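Local coordinates for protein branched-chain alpha-ketoacid decarboxylase (Lactococcus lactis, PDB 2VBF) that probably decarboxylates branched-chain and aromatic alpha-keto acids to aldehydes, using thiamine diphosphate and magnesium as cofactors, at residues I279-L284 and P555-K560; L377-L382 and I477-Y482; E394-E399 and F405-I410; I473-N478 and S530-A535; N526-V531 and I545-E550. All coordinates share one frame; numbering follows the deposited sequence. Where two conformers were deposited one is given.

Interaction 1 (I279-L284 and P555-K560); sequences IYNGKL and PKLLKK
Leu-557 and Leu-284 meet through different chi1 settings. In Leu-557, CG stands anti to the backbone N (chi1 -176°), which swings CD1 and CD2 off the helix toward 279-284. In Leu-284, CG lies anti to the carbonyl carbon (chi1 -57°), and its two methyls part over two helix residues. Leu-284 CD1 meets Leu-557 CD1 at 3.6 Å. Leu-284 CD2 lies against the aliphatic stem of Lys-560, 3.6 Å from Lys-560 CB and equally close to Lys-560 CD. These two side chains run past each other in opposite directions, and the ammonium end of Lys-560 leads away. Beside the leucine pair, Asn-281 ND2 lies 3.8 Å from Leu-557 CD1. Its OD1 faces Gly-312 N in a weak hydrogen bond. The contact joins the loop after strand 276-279, in the central domain, to the first turn of helix 556-568 near the C-terminus. Met-561 and Leu-564 of the same helix also touch Leu-284. The touching atoms are nearly all carbon, and one partner is the stem of a lysine. These two segments are therefore held together by apolar packing in a partly buried contact, with no polar bond across it.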
# COMPACT_ATOMS: atom_id res chain seq x y z
N ILE A 279 27.43 17.11 -7.93
CA ILE A 279 26.52 16.17 -8.56
C ILE A 279 26.44 16.40 -10.07
O ILE A 279 26.11 17.51 -10.52
CB ILE A 279 25.11 16.31 -7.97
CG1 ILE A 279 25.12 16.08 -6.47
CG2 ILE A 279 24.13 15.37 -8.67
CD1 ILE A 279 25.54 14.68 -6.03
N TYR A 280 26.76 15.37 -10.84
CA TYR A 280 26.60 15.41 -12.29
C TYR A 280 25.15 15.07 -12.61
O TYR A 280 24.66 14.00 -12.25
CB TYR A 280 27.53 14.41 -12.96
CG TYR A 280 27.47 14.44 -14.47
CD1 TYR A 280 27.79 15.59 -15.18
CD2 TYR A 280 27.09 13.32 -15.19
CE1 TYR A 280 27.76 15.61 -16.58
CE2 TYR A 280 27.05 13.33 -16.58
CZ TYR A 280 27.38 14.48 -17.27
OH TYR A 280 27.33 14.50 -18.65
N ASN A 281 24.46 15.99 -13.29
CA ASN A 281 23.07 15.77 -13.70
C ASN A 281 22.86 16.23 -15.14
O ASN A 281 22.01 17.08 -15.41
CB ASN A 281 22.14 16.48 -12.72
CG ASN A 281 20.68 16.04 -12.84
OD1 ASN A 281 20.36 15.00 -13.42
ND2 ASN A 281 19.79 16.84 -12.26
N GLY A 282 23.63 15.65 -16.05
CA GLY A 282 23.56 16.00 -17.47
C GLY A 282 23.67 17.49 -17.70
O GLY A 282 24.47 18.18 -17.06
N LYS A 283 22.86 18.01 -18.62
CA LYS A 283 22.94 19.43 -18.99
C LYS A 283 22.55 20.38 -17.86
O LYS A 283 22.88 21.56 -17.92
CB LYS A 283 22.13 19.72 -20.26
CG LYS A 283 20.64 19.93 -20.04
CD LYS A 283 19.93 20.17 -21.36
CE LYS A 283 18.47 20.54 -21.15
NZ LYS A 283 17.79 20.82 -22.46
N LEU A 284 21.87 19.86 -16.83
CA LEU A 284 21.50 20.66 -15.66
C LEU A 284 22.61 20.76 -14.60
O LEU A 284 22.40 21.38 -13.55
CB LEU A 284 20.23 20.09 -15.01
CG LEU A 284 18.99 19.98 -15.91
CD1 LEU A 284 17.80 19.48 -15.11
CD2 LEU A 284 18.66 21.30 -16.58
N PRO A 555 12.57 25.12 -6.68
CA PRO A 555 14.01 25.35 -6.77
C PRO A 555 14.47 25.36 -8.22
O PRO A 555 13.86 24.70 -9.06
CB PRO A 555 14.61 24.16 -6.00
CG PRO A 555 13.58 23.12 -6.08
CD PRO A 555 12.26 23.84 -6.03
N LYS A 556 15.53 26.12 -8.51
CA LYS A 556 16.01 26.27 -9.89
C LYS A 556 16.12 24.95 -10.65
O LYS A 556 15.72 24.87 -11.81
CB LYS A 556 17.35 27.02 -9.91
CG LYS A 556 17.20 28.50 -9.61
CD LYS A 556 18.51 29.26 -9.70
CE LYS A 556 18.28 30.77 -9.55
NZ LYS A 556 17.96 31.18 -8.15
N LEU A 557 16.65 23.92 -10.00
CA LEU A 557 16.83 22.63 -10.69
C LEU A 557 15.48 22.07 -11.16
O LEU A 557 15.39 21.54 -12.27
CB LEU A 557 17.54 21.60 -9.80
CG LEU A 557 17.86 20.24 -10.44
CD1 LEU A 557 18.66 20.43 -11.72
CD2 LEU A 557 18.62 19.32 -9.48
N LEU A 558 14.44 22.20 -10.33
CA LEU A 558 13.12 21.65 -10.65
C LEU A 558 12.41 22.49 -11.71
O LEU A 558 11.66 21.96 -12.53
CB LEU A 558 12.24 21.52 -9.40
CG LEU A 558 10.80 21.02 -9.60
CD1 LEU A 558 10.78 19.72 -10.41
CD2 LEU A 558 10.12 20.82 -8.26
N LYS A 559 12.64 23.80 -11.70
CA LYS A 559 12.09 24.65 -12.75
C LYS A 559 12.52 24.14 -14.12
O LYS A 559 11.74 24.15 -15.07
CB LYS A 559 12.51 26.11 -12.55
CG LYS A 559 11.84 26.78 -11.36
CD LYS A 559 12.12 28.27 -11.31
CE LYS A 559 11.33 29.05 -12.37
NZ LYS A 559 9.85 28.86 -12.25
N LYS A 560 13.76 23.66 -14.21
CA LYS A 560 14.29 23.13 -15.46
C LYS A 560 13.81 21.70 -15.72
O LYS A 560 13.38 21.36 -16.81
CB LYS A 560 15.82 23.18 -15.46
CG LYS A 560 16.38 24.59 -15.29
CD LYS A 560 17.89 24.58 -15.19
CE LYS A 560 18.45 25.98 -15.01
NZ LYS A 560 18.14 26.87 -16.18

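Interaction 2 (L377-L382 and I477-Y482); sequences LSQDRL and INNDGY. With MG (magnesium ion), chain E; TPP (thiamine diphosphate), chain F.
Ile-477 and Gln-379 bury the most surface here, and Leu-382 adds a smaller share. Gln-379 is bent at chi2 (-85°), which turns its amide toward the strand end. Its NE2 stops 4.1 Å from Ile-477 CG2, a loose contact. The other branch of Ile-477 runs out to CD1, which lies 4.3 Å from Leu-382 CD2, one helical turn beyond Gln-379. The amide of Gln-379 is held mainly by Trp-383, whose NE1 binds OE1. NE2 also gives a hydrogen bond of 3.0 Å to water 1. This water accepts a second one from Asn-479 ND2 and so links helix 379-389 to the metal site. Residues 477-482 leave strand 473-478 at the diphosphate end of the cofactor, in the magnesium-binding motif of thiamine diphosphate enzymes. Asn-478 OD1 accepts from Asp-480 N in an Asx turn at the start of this loop. Asn-479 OD1 binds magnesium at 2.1 Å, and Gly-481 O binds it at 2.0 Å. Asp-452, two diphosphate oxygens and water 2 complete the six ligands. Asn-479 ND2 also donates to TPP O3B at 3.1 Å, so one amide grips both metal and phosphate. Further along, the ring of Tyr-482 takes the thiazolium methyl CM4 over the centre of one face, 4.0 Å above its plane.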
# COMPACT_ATOMS: atom_id res chain seq x y z
N LEU A 377 10.23 32.74 3.42
CA LEU A 377 11.02 31.63 2.88
C LEU A 377 10.76 31.41 1.40
O LEU A 377 9.61 31.39 0.96
CB LEU A 377 10.69 30.33 3.61
CG LEU A 377 11.63 29.86 4.70
CD1 LEU A 377 11.08 28.52 5.23
CD2 LEU A 377 13.07 29.71 4.21
N SER A 378 11.84 31.24 0.65
CA SER A 378 11.78 30.86 -0.75
C SER A 378 12.59 29.57 -0.92
O SER A 378 13.49 29.27 -0.11
CB SER A 378 12.35 31.96 -1.64
OG SER A 378 13.74 32.12 -1.41
N GLN A 379 12.27 28.83 -1.97
CA GLN A 379 12.91 27.53 -2.20
C GLN A 379 14.43 27.64 -2.34
O GLN A 379 15.16 26.96 -1.64
CB GLN A 379 12.31 26.84 -3.43
CG GLN A 379 10.92 26.29 -3.20
CD GLN A 379 10.90 24.91 -2.59
OE1 GLN A 379 11.95 24.26 -2.47
NE2 GLN A 379 9.72 24.44 -2.19
N ASP A 380 14.90 28.50 -3.23
CA ASP A 380 16.34 28.61 -3.46
C ASP A 380 17.12 28.98 -2.18
O ASP A 380 18.15 28.39 -1.88
CB ASP A 380 16.64 29.60 -4.59
CG ASP A 380 16.20 29.06 -5.95
OD1 ASP A 380 16.20 27.82 -6.14
OD2 ASP A 380 15.86 29.88 -6.82
N ARG A 381 16.59 29.95 -1.42
CA ARG A 381 17.20 30.33 -0.15
C ARG A 381 17.12 29.23 0.91
O ARG A 381 18.04 29.07 1.71
CB ARG A 381 16.55 31.62 0.38
CG ARG A 381 16.79 32.83 -0.52
CD ARG A 381 18.19 33.41 -0.34
NE ARG A 381 18.36 34.01 0.98
CZ ARG A 381 19.49 34.53 1.44
NH1 ARG A 381 20.59 34.49 0.70
NH2 ARG A 381 19.53 35.05 2.65
N LEU A 382 16.01 28.48 0.92
CA LEU A 382 15.86 27.37 1.84
C LEU A 382 17.03 26.39 1.70
O LEU A 382 17.63 26.01 2.71
CB LEU A 382 14.53 26.62 1.60
CG LEU A 382 14.32 25.31 2.35
CD1 LEU A 382 14.40 25.46 3.87
CD2 LEU A 382 12.98 24.67 1.99
N ILE A 477 7.22 20.53 4.01
CA ILE A 477 7.06 21.66 3.11
C ILE A 477 5.59 21.84 2.73
O ILE A 477 5.07 21.18 1.85
CB ILE A 477 7.95 21.56 1.86
CG1 ILE A 477 9.42 21.43 2.28
CG2 ILE A 477 7.73 22.77 0.97
CD1 ILE A 477 10.40 21.40 1.14
N ASN A 478 4.93 22.76 3.42
CA ASN A 478 3.55 23.07 3.12
C ASN A 478 3.52 24.15 2.05
O ASN A 478 3.69 25.34 2.35
CB ASN A 478 2.82 23.52 4.39
CG ASN A 478 1.40 23.95 4.10
OD1 ASN A 478 0.97 24.03 2.94
ND2 ASN A 478 0.65 24.26 5.15
N ASN A 479 3.33 23.73 0.80
CA ASN A 479 3.14 24.65 -0.32
C ASN A 479 1.76 24.45 -0.98
O ASN A 479 1.59 24.72 -2.17
CB ASN A 479 4.28 24.57 -1.34
CG ASN A 479 4.54 23.18 -1.80
OD1 ASN A 479 3.69 22.31 -1.61
ND2 ASN A 479 5.70 22.93 -2.36
N ASP A 480 0.80 24.01 -0.18
CA ASP A 480 -0.59 23.92 -0.60
C ASP A 480 -0.76 23.02 -1.84
O ASP A 480 -1.44 23.40 -2.80
CB ASP A 480 -1.13 25.34 -0.86
CG ASP A 480 -2.64 25.39 -0.98
OD1 ASP A 480 -3.35 24.51 -0.42
OD2 ASP A 480 -3.12 26.33 -1.65
N GLY A 481 -0.17 21.82 -1.79
CA GLY A 481 -0.34 20.80 -2.84
C GLY A 481 0.93 20.29 -3.52
O GLY A 481 2.03 20.36 -2.96
N TYR A 482 0.76 19.79 -4.75
CA TYR A 482 1.80 19.05 -5.47
C TYR A 482 2.55 19.98 -6.41
O TYR A 482 2.24 20.06 -7.62
CB TYR A 482 1.22 17.90 -6.30
CG TYR A 482 0.39 16.82 -5.60
CD1 TYR A 482 0.74 16.29 -4.36
CD2 TYR A 482 -0.72 16.28 -6.24
CE1 TYR A 482 0.00 15.25 -3.79
CE2 TYR A 482 -1.47 15.26 -5.67
CZ TYR A 482 -1.12 14.75 -4.44
OH TYR A 482 -1.85 13.74 -3.86
MG MG E . 3.68 20.18 -1.75
N1' TPP F . 2.12 8.30 -6.28
C2' TPP F . 3.26 7.69 -5.81
CM2 TPP F . 3.13 6.53 -4.86
N3' TPP F . 4.48 8.15 -6.22
C4' TPP F . 4.59 9.20 -7.11
N4' TPP F . 5.78 9.59 -7.49
C5' TPP F . 3.44 9.84 -7.57
C6' TPP F . 2.19 9.38 -7.15
C7' TPP F . 3.51 11.03 -8.51
N3 TPP F . 4.09 12.20 -7.87
C2 TPP F . 5.41 12.61 -7.95
S1 TPP F . 5.78 13.97 -7.15
C5 TPP F . 4.23 14.12 -6.70
C4 TPP F . 3.39 13.11 -7.15
CM4 TPP F . 1.91 13.02 -6.88
C6 TPP F . 3.85 15.34 -5.87
C7 TPP F . 4.58 15.45 -4.54
O7 TPP F . 4.07 16.61 -3.92
PA TPP F . 4.69 17.18 -2.56
O1A TPP F . 5.10 16.06 -1.63
O2A TPP F . 3.66 18.10 -1.94
O3A TPP F . 6.05 17.90 -3.08
PB TPP F . 6.23 19.43 -3.58
O1B TPP F . 6.74 19.34 -5.00
O2B TPP F . 7.29 20.02 -2.70
O3B TPP F . 4.94 20.19 -3.47
O HOH W 1 7.08 25.57 -3.04
O HOH W 2 5.48 20.17 -0.63

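Interaction 3 (E394-E399 and F405-I410)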
# COMPACT_ATOMS: atom_id res chain seq x y z
N GLU A 394 25.53 13.77 9.81
CA GLU A 394 24.07 13.81 9.63
C GLU A 394 23.66 13.03 8.41
O GLU A 394 24.48 12.78 7.52
CB GLU A 394 23.59 15.25 9.45
CG GLU A 394 23.72 16.11 10.67
CD GLU A 394 23.19 17.52 10.45
OE1 GLU A 394 23.24 18.04 9.32
OE2 GLU A 394 22.75 18.12 11.43
N THR A 395 22.39 12.64 8.37
CA THR A 395 21.80 12.01 7.20
C THR A 395 20.65 12.90 6.73
O THR A 395 19.73 13.19 7.51
CB THR A 395 21.32 10.56 7.49
OG1 THR A 395 22.44 9.76 7.91
CG2 THR A 395 20.71 9.93 6.24
N ILE A 396 20.74 13.35 5.48
CA ILE A 396 19.68 14.14 4.84
C ILE A 396 18.80 13.20 4.03
O ILE A 396 19.29 12.45 3.20
CB ILE A 396 20.23 15.26 3.94
CG1 ILE A 396 20.88 16.37 4.79
CG2 ILE A 396 19.12 15.86 3.07
CD1 ILE A 396 21.29 17.63 4.00
N VAL A 397 17.50 13.24 4.29
CA VAL A 397 16.54 12.41 3.56
C VAL A 397 15.58 13.36 2.84
O VAL A 397 15.03 14.27 3.47
CB VAL A 397 15.77 11.45 4.50
CG1 VAL A 397 14.92 10.46 3.69
CG2 VAL A 397 16.71 10.72 5.46
N ALA A 398 15.42 13.18 1.53
CA ALA A 398 14.65 14.15 0.73
C ALA A 398 13.67 13.49 -0.24
O ALA A 398 14.05 12.69 -1.09
CB ALA A 398 15.57 15.09 -0.01
N GLU A 399 12.40 13.88 -0.11
CA GLU A 399 11.32 13.27 -0.87
C GLU A 399 11.23 13.84 -2.29
O GLU A 399 11.56 15.00 -2.54
CB GLU A 399 9.99 13.52 -0.15
CG GLU A 399 8.77 12.81 -0.75
CD GLU A 399 8.98 11.33 -0.84
OE1 GLU A 399 8.69 10.62 0.14
OE2 GLU A 399 9.47 10.87 -1.90
N PHE A 405 14.78 17.79 -5.35
CA PHE A 405 15.51 18.59 -6.33
C PHE A 405 16.32 19.73 -5.71
O PHE A 405 17.41 20.03 -6.18
CB PHE A 405 14.58 19.03 -7.46
CG PHE A 405 14.12 17.87 -8.28
CD1 PHE A 405 15.02 17.19 -9.10
CD2 PHE A 405 12.81 17.42 -8.21
CE1 PHE A 405 14.61 16.09 -9.85
CE2 PHE A 405 12.39 16.33 -8.96
CZ PHE A 405 13.29 15.65 -9.78
N GLY A 406 15.81 20.29 -4.61
CA GLY A 406 16.58 21.26 -3.83
C GLY A 406 17.72 20.67 -3.04
O GLY A 406 18.86 21.16 -3.10
N ALA A 407 17.43 19.62 -2.27
CA ALA A 407 18.42 19.04 -1.37
C ALA A 407 19.53 18.31 -2.14
O ALA A 407 20.64 18.18 -1.64
CB ALA A 407 17.76 18.11 -0.37
N SER A 408 19.22 17.83 -3.34
CA SER A 408 20.14 16.95 -4.07
C SER A 408 21.46 17.65 -4.42
O SER A 408 22.49 16.98 -4.52
CB SER A 408 19.50 16.37 -5.34
OG SER A 408 19.30 17.37 -6.33
N THR A 409 21.44 18.97 -4.58
CA THR A 409 22.67 19.69 -4.97
C THR A 409 23.46 20.29 -3.81
O THR A 409 24.48 20.95 -4.03
CB THR A 409 22.38 20.80 -6.01
OG1 THR A 409 21.29 21.59 -5.54
CG2 THR A 409 22.06 20.18 -7.38
N ILE A 410 23.02 20.05 -2.58
CA ILE A 410 23.76 20.57 -1.42
C ILE A 410 25.02 19.73 -1.17
O ILE A 410 25.03 18.50 -1.32
CB ILE A 410 22.87 20.73 -0.14
CG1 ILE A 410 22.66 19.40 0.59
CG2 ILE A 410 21.54 21.39 -0.49
CD1 ILE A 410 23.62 19.20 1.74
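Strand 394-398 and segment 405-410 approach most closely at Ala-398 and Ala-407, whose CA atoms are 6.5 Å apart. Both CB atoms point into the gap and meet at 3.7 Å. Two such short side chains let the helix come down close on the strand. Two residues earlier on the strand, Ile-396 faces the same way. Its CG2 lies 4.3 Å from Ala-407 CB, while its other branch extends to CD1. There it meets Ile-410 CD1 tip to tip, at 3.6 Å, in one of two deposited conformers, so this contact is less certain. Ile-410 is the last residue of a type I turn that starts at Ala-407, closed by Ile-410 N bonding to Ala-407 O. The turn brings its side chain back toward the sheet. Here strand 394-398, helix 402-407 and strand 417-419 form a beta-alpha-beta unit of the six-stranded parallel sheet in the C-terminal cofactor-binding domain. Phe-418 of the neighbouring strand packs on both Ile-396 and Ala-398. On the helix, Phe-405 turns away from the strand and packs on Leu-558 and Met-561 of helix 556-568. The side chain of Ala-398 is about 10 Å from the bound thiamine diphosphate.

Interaction 4 (I473-N478 and S530-A535)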
# COMPACT_ATOMS: atom_id res chain seq x y z
N ILE A 473 15.03 15.44 12.88
CA ILE A 473 14.54 16.78 12.62
C ILE A 473 13.77 16.71 11.30
O ILE A 473 14.35 16.44 10.24
CB ILE A 473 15.69 17.80 12.52
CG1 ILE A 473 16.55 17.78 13.80
CG2 ILE A 473 15.12 19.22 12.21
CD1 ILE A 473 17.86 18.54 13.67
N CYS A 474 12.45 16.89 11.38
CA CYS A 474 11.56 16.71 10.25
C CYS A 474 11.03 18.05 9.78
O CYS A 474 10.47 18.80 10.59
CB CYS A 474 10.40 15.81 10.64
SG CYS A 474 10.91 14.19 11.20
N PHE A 475 11.23 18.33 8.50
CA PHE A 475 10.73 19.55 7.85
C PHE A 475 9.64 19.17 6.86
O PHE A 475 9.89 18.42 5.92
CB PHE A 475 11.84 20.27 7.09
CG PHE A 475 12.94 20.80 7.96
CD1 PHE A 475 12.80 22.03 8.58
CD2 PHE A 475 14.09 20.07 8.15
CE1 PHE A 475 13.82 22.53 9.38
CE2 PHE A 475 15.11 20.55 8.96
CZ PHE A 475 14.98 21.78 9.57
N ILE A 476 8.43 19.70 7.08
CA ILE A 476 7.28 19.44 6.20
C ILE A 476 7.08 20.68 5.33
O ILE A 476 6.82 21.78 5.86
CB ILE A 476 5.98 19.13 6.99
CG1 ILE A 476 6.16 17.94 7.94
CG2 ILE A 476 4.81 18.88 6.02
CD1 ILE A 476 6.86 18.24 9.24
N ILE A 477 7.22 20.53 4.01
CA ILE A 477 7.06 21.66 3.11
C ILE A 477 5.59 21.84 2.73
O ILE A 477 5.07 21.18 1.85
CB ILE A 477 7.95 21.56 1.86
CG1 ILE A 477 9.42 21.43 2.28
CG2 ILE A 477 7.73 22.77 0.97
CD1 ILE A 477 10.40 21.40 1.14
N ASN A 478 4.93 22.76 3.42
CA ASN A 478 3.55 23.07 3.12
C ASN A 478 3.52 24.15 2.05
O ASN A 478 3.69 25.34 2.35
CB ASN A 478 2.82 23.52 4.39
CG ASN A 478 1.40 23.95 4.10
OD1 ASN A 478 0.97 24.03 2.94
ND2 ASN A 478 0.65 24.26 5.15
N SER A 530 16.58 30.18 13.21
CA SER A 530 16.36 30.04 14.66
C SER A 530 15.96 28.61 15.03
O SER A 530 16.57 28.00 15.91
CB SER A 530 15.30 31.03 15.16
OG SER A 530 15.02 30.87 16.56
N VAL A 531 14.96 28.09 14.34
CA VAL A 531 14.44 26.75 14.64
C VAL A 531 15.44 25.66 14.26
O VAL A 531 15.58 24.67 14.97
CB VAL A 531 13.10 26.49 13.92
CG1 VAL A 531 12.66 25.06 14.16
CG2 VAL A 531 12.03 27.47 14.40
N MET A 532 16.12 25.82 13.13
CA MET A 532 17.13 24.85 12.72
C MET A 532 18.24 24.72 13.77
O MET A 532 18.63 23.62 14.13
CB MET A 532 17.73 25.23 11.37
CG MET A 532 18.99 24.46 11.03
SD MET A 532 18.67 22.72 10.68
CE MET A 532 18.58 22.90 8.91
N LYS A 533 18.75 25.86 14.25
CA LYS A 533 19.82 25.86 15.26
C LYS A 533 19.33 25.26 16.58
O LYS A 533 20.04 24.48 17.23
CB LYS A 533 20.32 27.28 15.49
CG LYS A 533 21.09 27.85 14.34
CD LYS A 533 21.55 29.26 14.66
CE LYS A 533 22.59 29.75 13.68
NZ LYS A 533 23.06 31.14 14.02
N GLU A 534 18.11 25.65 16.96
CA GLU A 534 17.43 25.13 18.15
C GLU A 534 17.34 23.61 18.05
O GLU A 534 17.73 22.89 18.98
CB GLU A 534 16.03 25.78 18.22
CG GLU A 534 15.15 25.39 19.40
CD GLU A 534 13.71 25.92 19.25
OE1 GLU A 534 13.43 26.63 18.26
OE2 GLU A 534 12.87 25.62 20.12
N ALA A 535 16.83 23.13 16.91
CA ALA A 535 16.69 21.69 16.66
C ALA A 535 18.04 20.96 16.73
O ALA A 535 18.18 19.98 17.47
CB ALA A 535 16.03 21.45 15.29
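Met-532 and Phe-475 cross at about a right angle, the methionine coming from the helix to the far end of the ring. Met-532 is bent at chi2 (70°) and again at chi3, and this hook brings its terminal methyl and sulfur up to the phenyl group. CE lies 3.8 Å from Phe-475 CZ and reaches the ring obliquely. SD is 5.3 Å from the ring centroid and 78° off the ring normal, so the sulfur sits at the edge in a Met-aromatic contact. The ring has aromatic company as well. Phe-449 of the adjacent strand 445-451 meets it with nearly parallel planes, and Phe-528 of the same helix as Met-532 is turned by about 40°. This is helix 525-537 packing on the parallel sheet of the C-terminal thiamine diphosphate-binding domain, and strand 473-478 is one of its inner strands. The second pair is simpler. Ile-473 spreads both branches round the single methyl of Ala-535, with Ile-473 CD1 at 3.8 Å from Ala-535 CB and CG2 at 3.9 Å from the same atom. The backbones come close at this point, the CA atoms of Ile-473 and Ala-535 being 6.7 Å apart. Towards Phe-475 the longer methionine spans the gap between helix and strand. Tyr-543 of strand 542-548 also packs on Ala-535, and Leu-389 packs on Met-532.

Interaction 5 (N526-V531 and I545-E550); sequences NEFVSV and IELVLE
Ile-545 opens the contact by laying its longer branch alongside Val-531. Its CD1 lies only 3.5 Å from Val-531 CG1, tighter than usual for two carbons, and its CG1 is 3.7 Å from the same methyl. The two side chains slide past each other in opposite directions. Val-531 CG1 stands anti to the backbone N (chi1 175°), which directs this methyl to the strand. Glu-546 faces the other side of the sheet, where its carboxylate binds Asn-478 ND2 and Ser-504 N. Leu-547 returns to the helix side. Its CD2 approaches the ring of Phe-528 at the edge, close to the ring plane, 3.8 Å from CD1 and 4.1 Å from CE1 of that ring. The faces of the ring are thus not used by Leu-547. Phe-528 also packs on Leu-382, Ala-385 and Val-386, so the ring meets helix 379-389 as well as the strand. Beyond Val-548, Leu-549 packs instead on Ile-477 and Gln-379. Strand 517-522, helix 525-537 and strand 542-548 make a beta-alpha-beta unit, and Val-522 of the first strand touches all four residues of the contact. These four are buried hydrocarbon side chains. The helix is accordingly held to this strand by dispersion and the exclusion of water, with the polar groups of Glu-546 kept to the opposite side.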
# COMPACT_ATOMS: atom_id res chain seq x y z
N ASN A 526 14.59 34.14 8.94
CA ASN A 526 15.04 34.27 10.33
C ASN A 526 14.49 33.17 11.22
O ASN A 526 15.19 32.61 12.06
CB ASN A 526 14.59 35.62 10.93
CG ASN A 526 15.46 36.78 10.50
OD1 ASN A 526 16.66 36.62 10.27
ND2 ASN A 526 14.86 37.96 10.41
N GLU A 527 13.20 32.89 11.04
CA GLU A 527 12.54 31.83 11.78
C GLU A 527 13.16 30.47 11.45
O GLU A 527 13.36 29.66 12.35
CB GLU A 527 11.04 31.80 11.47
CG GLU A 527 10.27 32.90 12.18
CD GLU A 527 8.91 33.17 11.55
OE1 GLU A 527 8.50 32.40 10.66
OE2 GLU A 527 8.26 34.16 11.95
N PHE A 528 13.48 30.25 10.18
CA PHE A 528 14.10 28.99 9.77
C PHE A 528 15.44 28.75 10.45
O PHE A 528 15.68 27.69 11.02
CB PHE A 528 14.27 28.90 8.26
CG PHE A 528 14.88 27.60 7.83
CD1 PHE A 528 14.11 26.45 7.76
CD2 PHE A 528 16.24 27.51 7.56
CE1 PHE A 528 14.68 25.23 7.40
CE2 PHE A 528 16.81 26.30 7.19
CZ PHE A 528 16.02 25.16 7.12
N VAL A 529 16.31 29.75 10.39
CA VAL A 529 17.62 29.67 11.05
C VAL A 529 17.49 29.46 12.56
O VAL A 529 18.20 28.62 13.11
CB VAL A 529 18.49 30.92 10.73
CG1 VAL A 529 19.73 30.96 11.61
CG2 VAL A 529 18.87 30.92 9.26
N SER A 530 16.58 30.18 13.21
CA SER A 530 16.36 30.04 14.66
C SER A 530 15.96 28.61 15.03
O SER A 530 16.57 28.00 15.91
CB SER A 530 15.30 31.03 15.16
OG SER A 530 15.02 30.87 16.56
N VAL A 531 14.96 28.09 14.34
CA VAL A 531 14.44 26.75 14.64
C VAL A 531 15.44 25.66 14.26
O VAL A 531 15.58 24.67 14.97
CB VAL A 531 13.10 26.49 13.92
CG1 VAL A 531 12.66 25.06 14.16
CG2 VAL A 531 12.03 27.47 14.40
N ILE A 545 8.67 20.45 12.00
CA ILE A 545 8.72 21.83 11.58
C ILE A 545 7.96 22.02 10.28
O ILE A 545 8.40 21.56 9.22
CB ILE A 545 10.19 22.28 11.39
CG1 ILE A 545 10.96 22.12 12.70
CG2 ILE A 545 10.26 23.72 10.87
CD1 ILE A 545 12.47 22.02 12.50
N GLU A 546 6.83 22.72 10.37
CA GLU A 546 6.04 23.03 9.19
C GLU A 546 6.61 24.28 8.52
O GLU A 546 6.58 25.37 9.10
CB GLU A 546 4.57 23.22 9.57
CG GLU A 546 3.68 23.60 8.38
CD GLU A 546 2.22 23.77 8.74
OE1 GLU A 546 1.84 23.45 9.89
OE2 GLU A 546 1.46 24.22 7.86
N LEU A 547 7.15 24.10 7.32
CA LEU A 547 7.65 25.22 6.50
C LEU A 547 6.55 25.66 5.56
O LEU A 547 5.98 24.84 4.85
CB LEU A 547 8.88 24.81 5.68
CG LEU A 547 10.05 24.21 6.46
CD1 LEU A 547 11.16 23.82 5.48
CD2 LEU A 547 10.57 25.18 7.53
N VAL A 548 6.26 26.96 5.54
CA VAL A 548 5.27 27.49 4.60
C VAL A 548 5.98 28.14 3.41
O VAL A 548 6.80 29.05 3.56
CB VAL A 548 4.29 28.49 5.28
CG1 VAL A 548 3.26 28.96 4.26
CG2 VAL A 548 3.61 27.84 6.47
N LEU A 549 5.66 27.65 2.21
CA LEU A 549 6.21 28.17 0.97
C LEU A 549 5.11 28.28 -0.08
O LEU A 549 4.07 27.63 0.03
CB LEU A 549 7.34 27.27 0.47
CG LEU A 549 8.66 27.47 1.24
CD1 LEU A 549 8.84 26.41 2.33
CD2 LEU A 549 9.86 27.52 0.31
N GLU A 550 5.32 29.13 -1.08
CA GLU A 550 4.31 29.37 -2.10
C GLU A 550 4.21 28.20 -3.07
O GLU A 550 5.22 27.58 -3.41
CB GLU A 550 4.60 30.66 -2.87
CG GLU A 550 4.64 31.92 -2.00
CD GLU A 550 3.31 32.23 -1.34
OE1 GLU A 550 2.25 31.94 -1.95
OE2 GLU A 550 3.31 32.76 -0.21

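In the fold
Interactions 2 to 5 all reach the parallel sheet of the C-terminal cofactor-binding domain. Interaction 1 joins the central domain to helix 556-568, and its long chain span encloses the other four. Along the chain interaction 3 falls within the span of interaction 2, interaction 4 begins where interaction 2 ends, and interaction 5 begins where interaction 4 ends. Interactions 4 and 5 are the closest pair, with centres 7 Å apart, and share helix 525-537. Interaction 3 lies about 14 Å from interaction 2, centre to centre. The salt bridge of Lys-556 and Asp-380 ties interactions 1 and 2. Helices 379-389 and 525-537 thus both pack on strand 473-478, which leads into the magnesium-binding loop.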